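Local coordinates for protein citrate synthase (Pyrobaculum aerophilum, PDB 2IBP) that probably condenses oxaloacetate with acetyl-CoA to form citrate at the entry to the tricarboxylic acid cycle, working as a homodimer, at residues S37-Y48 against L208-V216. Numbering follows the deposited sequence.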
ATOM      1  N   SER A  37       6.746   4.157  19.663  1.00 11.37           N
ATOM      2  CA  SER A  37       6.140   5.345  20.253  1.00 10.96           C
ATOM      3  C   SER A  37       4.928   4.963  21.074  1.00 14.42           C
ATOM      4  O   SER A  37       4.361   3.881  20.909  1.00 10.62           O
ATOM      5  CB  SER A  37       5.740   6.365  19.180  1.00  9.58           C
ATOM      6  OG  SER A  37       4.718   5.831  18.328  1.00 10.34           O
ATOM      7  N   ASP A  38       4.536   5.860  21.964  1.00 10.01           N
ATOM      8  CA  ASP A  38       3.397   5.621  22.820  1.00  8.18           C
ATOM      9  C   ASP A  38       2.726   6.933  23.090  1.00 11.36           C
ATOM     10  O   ASP A  38       3.394   7.957  23.175  1.00  9.46           O
ATOM     11  CB  ASP A  38       3.835   5.018  24.153  1.00  8.84           C
ATOM     12  CG  ASP A  38       2.668   4.456  24.957  1.00 11.70           C
ATOM     13  OD1 ASP A  38       1.673   4.009  24.344  1.00 13.02           O
ATOM     14  OD2 ASP A  38       2.740   4.452  26.203  1.00 15.64           O
ATOM     15  N   ILE A  39       1.404   6.887  23.202  1.00 12.83           N
ATOM     16  CA  ILE A  39       0.630   8.070  23.527  1.00 12.85           C
ATOM     17  C   ILE A  39      -0.221   7.808  24.743  1.00 13.59           C
ATOM     18  O   ILE A  39      -0.867   6.754  24.836  1.00 15.76           O
ATOM     19  CB  ILE A  39      -0.348   8.425  22.411  1.00 13.12           C
ATOM     20  CG1 ILE A  39       0.387   8.754  21.115  1.00 13.19           C
ATOM     21  CG2 ILE A  39      -1.235   9.603  22.830  1.00 15.06           C
ATOM     22  CD1 ILE A  39      -0.526   8.747  19.912  1.00 15.69           C
ATOM     23  N   ASP A  40      -0.157   8.723  25.701  1.00 11.76           N
ATOM     24  CA  ASP A  40      -1.093   8.721  26.821  1.00 13.98           C
ATOM     25  C   ASP A  40      -2.080   9.835  26.471  1.00 15.79           C
ATOM     26  O   ASP A  40      -1.784  11.016  26.642  1.00 15.28           O
ATOM     27  CB  ASP A  40      -0.429   8.989  28.158  1.00 15.41           C
ATOM     28  CG  ASP A  40      -1.420   8.957  29.313  1.00 26.32           C
ATOM     29  OD1 ASP A  40      -2.606   9.300  29.104  1.00 21.46           O
ATOM     30  OD2 ASP A  40      -1.017   8.562  30.430  1.00 26.83           O
ATOM     31  N   GLY A  41      -3.219   9.439  25.916  1.00 14.87           N
ATOM     32  CA  GLY A  41      -4.230  10.386  25.477  1.00 16.04           C
ATOM     33  C   GLY A  41      -4.885  11.186  26.586  1.00 20.75           C
ATOM     34  O   GLY A  41      -5.262  12.338  26.381  1.00 18.59           O
ATOM     35  N   GLU A  42      -5.030  10.586  27.762  1.00 23.86           N
ATOM     36  CA  GLU A  42      -5.667  11.276  28.877  1.00 28.67           C
ATOM     37  C   GLU A  42      -4.791  12.382  29.437  1.00 22.70           C
ATOM     38  O   GLU A  42      -5.286  13.457  29.766  1.00 21.05           O
ATOM     39  CB  GLU A  42      -6.077  10.300  29.989  1.00 31.71           C
ATOM     40  CG  GLU A  42      -7.373   9.547  29.704  1.00 46.24           C
ATOM     41  CD  GLU A  42      -7.304   8.670  28.465  1.00 56.09           C
ATOM     42  OE1 GLU A  42      -6.236   8.062  28.218  1.00 61.14           O
ATOM     43  OE2 GLU A  42      -8.335   8.553  27.765  1.00 52.74           O
ATOM     44  N   LYS A  43      -3.489  12.130  29.536  1.00 16.75           N
ATOM     45  CA  LYS A  43      -2.565  13.125  30.064  1.00 18.16           C
ATOM     46  C   LYS A  43      -1.933  14.006  28.976  1.00 14.92           C
ATOM     47  O   LYS A  43      -1.339  15.035  29.280  1.00 21.21           O
ATOM     48  CB  LYS A  43      -1.477  12.458  30.902  1.00 22.45           C
ATOM     49  CG  LYS A  43      -2.018  11.748  32.134  1.00 27.67           C
ATOM     50  CD  LYS A  43      -0.909  11.202  33.006  1.00 33.01           C
ATOM     51  CE  LYS A  43      -1.475  10.583  34.278  1.00 40.83           C
ATOM     52  NZ  LYS A  43      -2.399   9.463  33.975  1.00 52.22           N
ATOM     53  N   GLY A  44      -2.064  13.606  27.716  1.00 17.95           N
ATOM     54  CA  GLY A  44      -1.494  14.376  26.614  1.00 15.79           C
ATOM     55  C   GLY A  44       0.012  14.264  26.561  1.00 12.67           C
ATOM     56  O   GLY A  44       0.714  15.262  26.490  1.00 16.71           O
ATOM     57  N   ILE A  45       0.501  13.023  26.592  1.00 11.89           N
ATOM     58  CA  ILE A  45       1.930  12.752  26.567  1.00 11.02           C
ATOM     59  C   ILE A  45       2.238  11.842  25.383  1.00 10.10           C
ATOM     60  O   ILE A  45       1.494  10.900  25.087  1.00 12.34           O
ATOM     61  CB  ILE A  45       2.383  12.024  27.856  1.00 14.59           C
ATOM     62  CG1 ILE A  45       1.994  12.825  29.101  1.00 15.05           C
ATOM     63  CG2 ILE A  45       3.885  11.803  27.840  1.00 11.95           C
ATOM     64  CD1 ILE A  45       2.200  12.056  30.397  1.00 18.97           C
ATOM     65  N   LEU A  46       3.342  12.141  24.713  1.00 10.26           N
ATOM     66  CA  LEU A  46       3.816  11.352  23.591  1.00  8.21           C
ATOM     67  C   LEU A  46       5.263  10.996  23.874  1.00  9.24           C
ATOM     68  O   LEU A  46       6.038  11.862  24.287  1.00  9.36           O
ATOM     69  CB  LEU A  46       3.757  12.184  22.310  1.00 10.09           C
ATOM     70  CG  LEU A  46       4.404  11.597  21.059  1.00 10.32           C
ATOM     71  CD1 LEU A  46       3.788  10.231  20.643  1.00  8.71           C
ATOM     72  CD2 LEU A  46       4.326  12.591  19.922  1.00  9.62           C
ATOM     73  N   TRP A  47       5.606   9.723  23.701  1.00  8.44           N
ATOM     74  CA  TRP A  47       6.999   9.273  23.841  1.00  8.47           C
ATOM     75  C   TRP A  47       7.495   8.646  22.552  1.00  9.93           C
ATOM     76  O   TRP A  47       6.743   7.948  21.872  1.00  8.90           O
ATOM     77  CB  TRP A  47       7.148   8.173  24.896  1.00  8.44           C
ATOM     78  CG  TRP A  47       6.840   8.530  26.316  1.00 11.48           C
ATOM     79  CD1 TRP A  47       7.737   8.880  27.289  1.00 11.57           C
ATOM     80  CD2 TRP A  47       5.571   8.449  26.956  1.00 12.97           C
ATOM     81  NE1 TRP A  47       7.087   9.082  28.478  1.00 14.90           N
ATOM     82  CE2 TRP A  47       5.759   8.792  28.309  1.00 14.14           C
ATOM     83  CE3 TRP A  47       4.279   8.145  26.512  1.00 12.23           C
ATOM     84  CZ2 TRP A  47       4.705   8.810  29.233  1.00 15.76           C
ATOM     85  CZ3 TRP A  47       3.241   8.143  27.434  1.00 14.82           C
ATOM     86  CH2 TRP A  47       3.459   8.496  28.773  1.00 16.00           C
ATOM     87  N   TYR A  48       8.775   8.865  22.246  1.00  8.73           N
ATOM     88  CA  TYR A  48       9.457   8.137  21.188  1.00  6.89           C
ATOM     89  C   TYR A  48      10.542   7.308  21.873  1.00  8.16           C
ATOM     90  O   TYR A  48      11.446   7.865  22.497  1.00  8.11           O
ATOM     91  CB  TYR A  48      10.171   9.035  20.196  1.00  8.22           C
ATOM     92  CG  TYR A  48       9.314   9.946  19.376  1.00  8.18           C
ATOM     93  CD1 TYR A  48       8.010   9.627  19.064  1.00  9.53           C
ATOM     94  CD2 TYR A  48       9.889  11.007  18.725  1.00  7.46           C
ATOM     95  CE1 TYR A  48       7.255  10.454  18.235  1.00  8.23           C
ATOM     96  CE2 TYR A  48       9.164  11.794  17.852  1.00  8.23           C
ATOM     97  CZ  TYR A  48       7.851  11.503  17.612  1.00  9.68           C
ATOM     98  OH  TYR A  48       7.099  12.288  16.764  1.00  9.42           O
ATOM     99  N   LEU A 208       9.447  18.177  11.770  1.00  6.20           N
ATOM    100  CA  LEU A 208       9.887  16.831  11.437  1.00  6.55           C
ATOM    101  C   LEU A 208       9.983  15.985  12.700  1.00  6.17           C
ATOM    102  O   LEU A 208       9.603  14.824  12.710  1.00  7.58           O
ATOM    103  CB  LEU A 208      11.207  16.843  10.672  1.00  4.95           C
ATOM    104  CG  LEU A 208      11.215  17.458   9.281  1.00  6.83           C
ATOM    105  CD1 LEU A 208      12.610  17.454   8.720  1.00 10.66           C
ATOM    106  CD2 LEU A 208      10.252  16.792   8.318  1.00  9.61           C
ATOM    107  N   ILE A 209      10.542  16.549  13.762  1.00  5.25           N
ATOM    108  CA  ILE A 209      10.596  15.812  15.015  1.00  5.90           C
ATOM    109  C   ILE A 209       9.192  15.464  15.490  1.00  5.65           C
ATOM    110  O   ILE A 209       8.893  14.332  15.846  1.00  7.86           O
ATOM    111  CB  ILE A 209      11.258  16.666  16.122  1.00  6.40           C
ATOM    112  CG1 ILE A 209      12.739  16.858  15.791  1.00  7.51           C
ATOM    113  CG2 ILE A 209      11.044  16.028  17.500  1.00  6.14           C
ATOM    114  CD1 ILE A 209      13.458  17.837  16.702  1.00  9.90           C
ATOM    115  N   LEU A 210       8.310  16.451  15.467  1.00  3.42           N
ATOM    116  CA  LEU A 210       6.998  16.288  16.067  1.00  6.31           C
ATOM    117  C   LEU A 210       6.102  15.297  15.377  1.00  7.07           C
ATOM    118  O   LEU A 210       5.220  14.759  16.015  1.00  7.35           O
ATOM    119  CB  LEU A 210       6.265  17.614  16.188  1.00  6.12           C
ATOM    120  CG  LEU A 210       6.869  18.632  17.165  1.00  4.87           C
ATOM    121  CD1 LEU A 210       6.034  19.912  17.051  1.00  6.30           C
ATOM    122  CD2 LEU A 210       6.943  18.113  18.596  1.00  8.76           C
ATOM    123  N   HIS A 211       6.323  15.053  14.092  1.00  6.84           N
ATOM    124  CA  HIS A 211       5.449  14.151  13.348  1.00  7.31           C
ATOM    125  C   HIS A 211       6.108  12.845  12.965  1.00  7.16           C
ATOM    126  O   HIS A 211       5.534  12.064  12.209  1.00  7.73           O
ATOM    127  CB  HIS A 211       4.924  14.887  12.113  1.00  7.58           C
ATOM    128  CG  HIS A 211       4.073  16.074  12.465  1.00  8.79           C
ATOM    129  ND1 HIS A 211       4.614  17.271  12.883  1.00 11.70           N
ATOM    130  CD2 HIS A 211       2.725  16.224  12.527  1.00  9.94           C
ATOM    131  CE1 HIS A 211       3.635  18.102  13.213  1.00  9.18           C
ATOM    132  NE2 HIS A 211       2.478  17.498  12.986  1.00 10.43           N
ATOM    133  N   ALA A 212       7.283  12.573  13.538  1.00  5.33           N
ATOM    134  CA  ALA A 212       8.083  11.405  13.166  1.00  7.75           C
ATOM    135  C   ALA A 212       7.389  10.060  13.341  1.00  4.59           C
ATOM    136  O   ALA A 212       7.613   9.141  12.533  1.00  7.89           O
ATOM    137  CB  ALA A 212       9.408  11.429  13.882  1.00  9.25           C
ATOM    138  N   ASP A 213       6.605   9.918  14.407  1.00  7.27           N
ATOM    139  CA  ASP A 213       5.806   8.701  14.586  1.00  8.03           C
ATOM    140  C   ASP A 213       4.612   8.999  15.457  1.00  6.81           C
ATOM    141  O   ASP A 213       4.645   9.924  16.276  1.00  7.01           O
ATOM    142  CB  ASP A 213       6.594   7.542  15.186  1.00  9.38           C
ATOM    143  CG  ASP A 213       5.921   6.205  14.906  1.00 14.96           C
ATOM    144  OD1 ASP A 213       5.640   5.939  13.719  1.00 11.45           O
ATOM    145  OD2 ASP A 213       5.624   5.442  15.855  1.00 13.09           O
ATOM    146  N   HIS A 214       3.531   8.255  15.260  1.00  9.91           N
ATOM    147  CA  HIS A 214       2.357   8.470  16.066  1.00  7.53           C
ATOM    148  C   HIS A 214       1.494   7.227  16.003  1.00 12.02           C
ATOM    149  O   HIS A 214       0.516   7.182  15.271  1.00 15.92           O
ATOM    150  CB  HIS A 214       1.629   9.730  15.593  1.00 10.55           C
ATOM    151  CG  HIS A 214       0.926  10.477  16.686  1.00  9.88           C
ATOM    152  ND1 HIS A 214      -0.446  10.589  16.753  1.00 12.94           N
ATOM    153  CD2 HIS A 214       1.404  11.084  17.800  1.00 13.85           C
ATOM    154  CE1 HIS A 214      -0.777  11.293  17.824  1.00 13.33           C
ATOM    155  NE2 HIS A 214       0.328  11.623  18.465  1.00 12.27           N
ATOM    156  N   GLU A 215       1.978   6.193  16.690  1.00 18.55           N
ATOM    157  CA  GLU A 215       1.332   4.891  16.732  1.00 25.87           C
ATOM    158  C   GLU A 215       1.086   4.310  15.337  1.00 11.25           C
ATOM    159  O   GLU A 215       2.012   4.315  14.532  1.00 16.23           O
ATOM    160  CB  GLU A 215       0.128   4.896  17.669  1.00 19.72           C
ATOM    161  CG  GLU A 215       0.614   5.154  19.113  1.00 19.71           C
ATOM    162  CD  GLU A 215      -0.457   5.093  20.179  1.00 27.70           C
ATOM    163  OE1 GLU A 215      -1.668   5.203  19.872  1.00 27.92           O
ATOM    164  OE2 GLU A 215      -0.059   4.994  21.356  1.00 26.87           O
ATOM    165  N   VAL A 216      -0.096   3.748  15.065  1.00 14.55           N
ATOM    166  CA  VAL A 216      -0.286   3.015  13.812  1.00 13.11           C
ATOM    167  C   VAL A 216      -1.497   3.439  12.983  1.00 10.63           C
ATOM    168  O   VAL A 216      -2.519   2.721  12.921  1.00 12.57           O
ATOM    169  CB  VAL A 216      -0.354   1.479  14.051  1.00 13.44           C
ATOM    170  CG1 VAL A 216      -0.211   0.750  12.710  1.00 12.80           C
ATOM    171  CG2 VAL A 216       0.747   1.029  14.991  1.00 13.32           C
TER
HETATM  172  O   HOH W   1       1.859   2.436  21.203  1.00 35.79           O
HETATM  173  O   HOH W   2      -2.358   5.326  23.117  1.00 28.91           O
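Ile39 reaches from its strand onto Glu215 and His214. Its CB lies beside Glu215 OE2 and CG1 crosses that carboxylate obliquely, 3.8 Å from OE2; CD1 then ends over one face of the His214 imidazole, 3.4 Å from the ring centroid in a CH-pi contact. Leu46 borders the same ring, with CD2 in plane at its edge, and His214 NE2 bonds to Tyr292 OH. Extended beyond CG (chi2 -176°), Glu215 brings OE2 to the outer edge of strand 37-40, taking a bond from Ile39 N (3.0 Å) from above the carboxylate plane and one from each of two waters, one donating also to Ser37 O, the other to Ile39 O. Strands 37-40 and 45-48 form a beta hairpin, here packed against the loop after helix 198-210 beside His289, a predicted catalytic residue of this citrate synthase fold. Ser37 OG donates to Asp213 OD2 (2.7 Å) and accepts from Glu215 N; Asp213 OD2 also hydrogen-bonds His378 NE2. Tyr48 OH donates to Ile209 O (2.9 Å), in the carbonyl plane, and weakly accepts from Asp213 N. A phenylalanine in place of Tyr48 would probably leave the Ile209 carbonyl without this donor.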